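Local coordinates for structural protein (unclassified Rudivirus, PDB 6WQ0) that self-assembles into a helical, filamentous nucleocapsid whose subunits wrap around the viral DNA and hold it in the A-form, at residues 22-25 and 29-32. Sequence-based numbering, arbitrary orientation.
Sequences TAFS and VAST. With nucleotides of chain A.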
ATOM      1  N   THR C  22     -41.531  -7.327 -42.579  1.00 14.51           N
ATOM      2  CA  THR C  22     -40.682  -6.627 -41.624  1.00 14.51           C
ATOM      3  C   THR C  22     -40.220  -7.556 -40.511  1.00 14.51           C
ATOM      4  O   THR C  22     -39.088  -7.445 -40.030  1.00 14.51           O
ATOM      5  CB  THR C  22     -41.434  -5.432 -41.045  1.00 14.51           C
ATOM      6  OG1 THR C  22     -41.850  -4.573 -42.110  1.00 14.51           O
ATOM      7  CG2 THR C  22     -40.549  -4.649 -40.103  1.00 14.51           C
ATOM      8  N   ALA C  23     -41.085  -8.477 -40.084  1.00 14.76           N
ATOM      9  CA  ALA C  23     -40.687  -9.449 -39.074  1.00 14.76           C
ATOM     10  C   ALA C  23     -39.618 -10.393 -39.608  1.00 14.76           C
ATOM     11  O   ALA C  23     -38.630 -10.675 -38.923  1.00 14.76           O
ATOM     12  CB  ALA C  23     -41.904 -10.235 -38.592  1.00 14.76           C
ATOM     13  N   PHE C  24     -39.795 -10.891 -40.833  1.00 14.58           N
ATOM     14  CA  PHE C  24     -38.848 -11.851 -41.391  1.00 14.58           C
ATOM     15  C   PHE C  24     -37.491 -11.235 -41.711  1.00 14.58           C
ATOM     16  O   PHE C  24     -36.525 -11.975 -41.899  1.00 14.58           O
ATOM     17  CB  PHE C  24     -39.439 -12.498 -42.645  1.00 14.58           C
ATOM     18  CG  PHE C  24     -38.666 -13.686 -43.141  1.00 14.58           C
ATOM     19  CD1 PHE C  24     -38.571 -14.835 -42.378  1.00 14.58           C
ATOM     20  CD2 PHE C  24     -38.038 -13.655 -44.374  1.00 14.58           C
ATOM     21  CE1 PHE C  24     -37.859 -15.921 -42.830  1.00 14.58           C
ATOM     22  CE2 PHE C  24     -37.328 -14.741 -44.831  1.00 14.58           C
ATOM     23  CZ  PHE C  24     -37.237 -15.873 -44.058  1.00 14.58           C
ATOM     24  N   SER C  25     -37.387  -9.909 -41.782  1.00 15.58           N
ATOM     25  CA  SER C  25     -36.097  -9.271 -42.012  1.00 15.58           C
ATOM     26  C   SER C  25     -35.233  -9.207 -40.762  1.00 15.58           C
ATOM     27  O   SER C  25     -34.069  -8.810 -40.859  1.00 15.58           O
ATOM     28  CB  SER C  25     -36.293  -7.866 -42.571  1.00 15.58           C
ATOM     29  OG  SER C  25     -37.233  -7.874 -43.625  1.00 15.58           O
ATOM     30  N   VAL C  29     -35.072 -14.013 -36.536  1.00 14.91           N
ATOM     31  CA  VAL C  29     -36.274 -14.643 -37.078  1.00 14.91           C
ATOM     32  C   VAL C  29     -35.938 -15.429 -38.340  1.00 14.91           C
ATOM     33  O   VAL C  29     -36.190 -16.637 -38.431  1.00 14.91           O
ATOM     34  CB  VAL C  29     -37.364 -13.589 -37.339  1.00 14.91           C
ATOM     35  CG1 VAL C  29     -38.545 -14.212 -38.048  1.00 14.91           C
ATOM     36  CG2 VAL C  29     -37.808 -12.963 -36.034  1.00 14.91           C
ATOM     37  N   ALA C  30     -35.362 -14.749 -39.332  1.00 14.98           N
ATOM     38  CA  ALA C  30     -35.024 -15.396 -40.595  1.00 14.98           C
ATOM     39  C   ALA C  30     -34.033 -16.529 -40.384  1.00 14.98           C
ATOM     40  O   ALA C  30     -34.194 -17.622 -40.941  1.00 14.98           O
ATOM     41  CB  ALA C  30     -34.460 -14.365 -41.570  1.00 14.98           C
ATOM     42  N   SER C  31     -32.998 -16.282 -39.581  1.00 15.25           N
ATOM     43  CA  SER C  31     -31.978 -17.293 -39.335  1.00 15.25           C
ATOM     44  C   SER C  31     -32.581 -18.550 -38.722  1.00 15.25           C
ATOM     45  O   SER C  31     -32.327 -19.662 -39.193  1.00 15.25           O
ATOM     46  CB  SER C  31     -30.898 -16.712 -38.430  1.00 15.25           C
ATOM     47  OG  SER C  31     -30.140 -17.731 -37.814  1.00 15.25           O
ATOM     48  N   THR C  32     -33.387 -18.394 -37.669  1.00 15.09           N
ATOM     49  CA  THR C  32     -33.984 -19.541 -36.999  1.00 15.09           C
ATOM     50  C   THR C  32     -34.910 -20.306 -37.933  1.00 15.09           C
ATOM     51  O   THR C  32     -34.845 -21.537 -38.011  1.00 15.09           O
ATOM     52  CB  THR C  32     -34.739 -19.075 -35.753  1.00 15.09           C
ATOM     53  OG1 THR C  32     -33.889 -18.235 -34.969  1.00 15.09           O
ATOM     54  CG2 THR C  32     -35.170 -20.255 -34.915  1.00 15.09           C
TER
ATOM     55  P    DA A 149     -40.941 -22.016 -45.528  1.00 12.84           P
ATOM     56  OP1  DA A 149     -41.029 -22.390 -44.116  1.00 12.84           O
ATOM     57  OP2  DA A 149     -42.021 -22.351 -46.466  1.00 12.84           O
ATOM     58  O5'  DA A 149     -40.730 -20.450 -45.582  1.00 12.84           O
ATOM     59  C5'  DA A 149     -39.813 -19.830 -44.718  1.00 12.84           C
ATOM     60  C4'  DA A 149     -39.961 -18.333 -44.807  1.00 12.84           C
ATOM     61  O4'  DA A 149     -39.566 -17.897 -46.124  1.00 12.84           O
ATOM     62  C3'  DA A 149     -41.380 -17.831 -44.668  1.00 12.84           C
ATOM     63  O3'  DA A 149     -41.719 -17.695 -43.311  1.00 12.84           O
ATOM     64  C2'  DA A 149     -41.290 -16.485 -45.360  1.00 12.84           C
ATOM     65  C1'  DA A 149     -40.390 -16.823 -46.532  1.00 12.84           C
ATOM     66  N9   DA A 149     -41.106 -17.204 -47.748  1.00 12.84           N
ATOM     67  C8   DA A 149     -41.349 -18.466 -48.219  1.00 12.84           C
ATOM     68  N7   DA A 149     -42.006 -18.488 -49.350  1.00 12.84           N
ATOM     69  C5   DA A 149     -42.195 -17.150 -49.640  1.00 12.84           C
ATOM     70  C6   DA A 149     -42.819 -16.488 -50.707  1.00 12.84           C
ATOM     71  N6   DA A 149     -43.394 -17.118 -51.731  1.00 12.84           N
ATOM     72  N1   DA A 149     -42.841 -15.146 -50.679  1.00 12.84           N
ATOM     73  C2   DA A 149     -42.265 -14.517 -49.658  1.00 12.84           C
ATOM     74  N3   DA A 149     -41.650 -15.026 -48.608  1.00 12.84           N
ATOM     75  C4   DA A 149     -41.645 -16.355 -48.661  1.00 12.84           C
TER
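The carbonyl oxygen of A23, in the last turn of one helix, is packed against the side chain of V29 near the start of the next: CB and CG1 of V29 each lie 3.6 Å from A23 O, with CG2 slightly farther off. These are van der Waals contacts, as is the approach of A30 CB to the neighbouring carbonyl, F24 O. Two successive helices joined by a short turn thus meet through carbonyls of the last turn of the first and aliphatic side chains on the first turn of the second. F24 adds an aromatic plate to this junction. With CG anti to the backbone N (chi1 -169°), its ring turns back beside A30, although the CB of F24 points away from that segment. A30 CB then sits over one face in a CH-pi contact, 4.1 Å from the centroid of the F24 ring and 15° off its normal, while V29 CG1 approaches the ring obliquely. The opposite face takes the deoxyribose of DA149 of chain A; F24 CZ lies 3.7 Å from O4' of DA149. The ring is therefore sandwiched between protein methyl and sugar, a largely van der Waals contact with the sugar, consistent with the non-specific desolvation that, together with phosphate coordination by basic residues, keeps the DNA in the A-form. The contact links helix 10-24 to helix 27-48, with I33 of a second subunit packing on A23 and L34 of a third on F24.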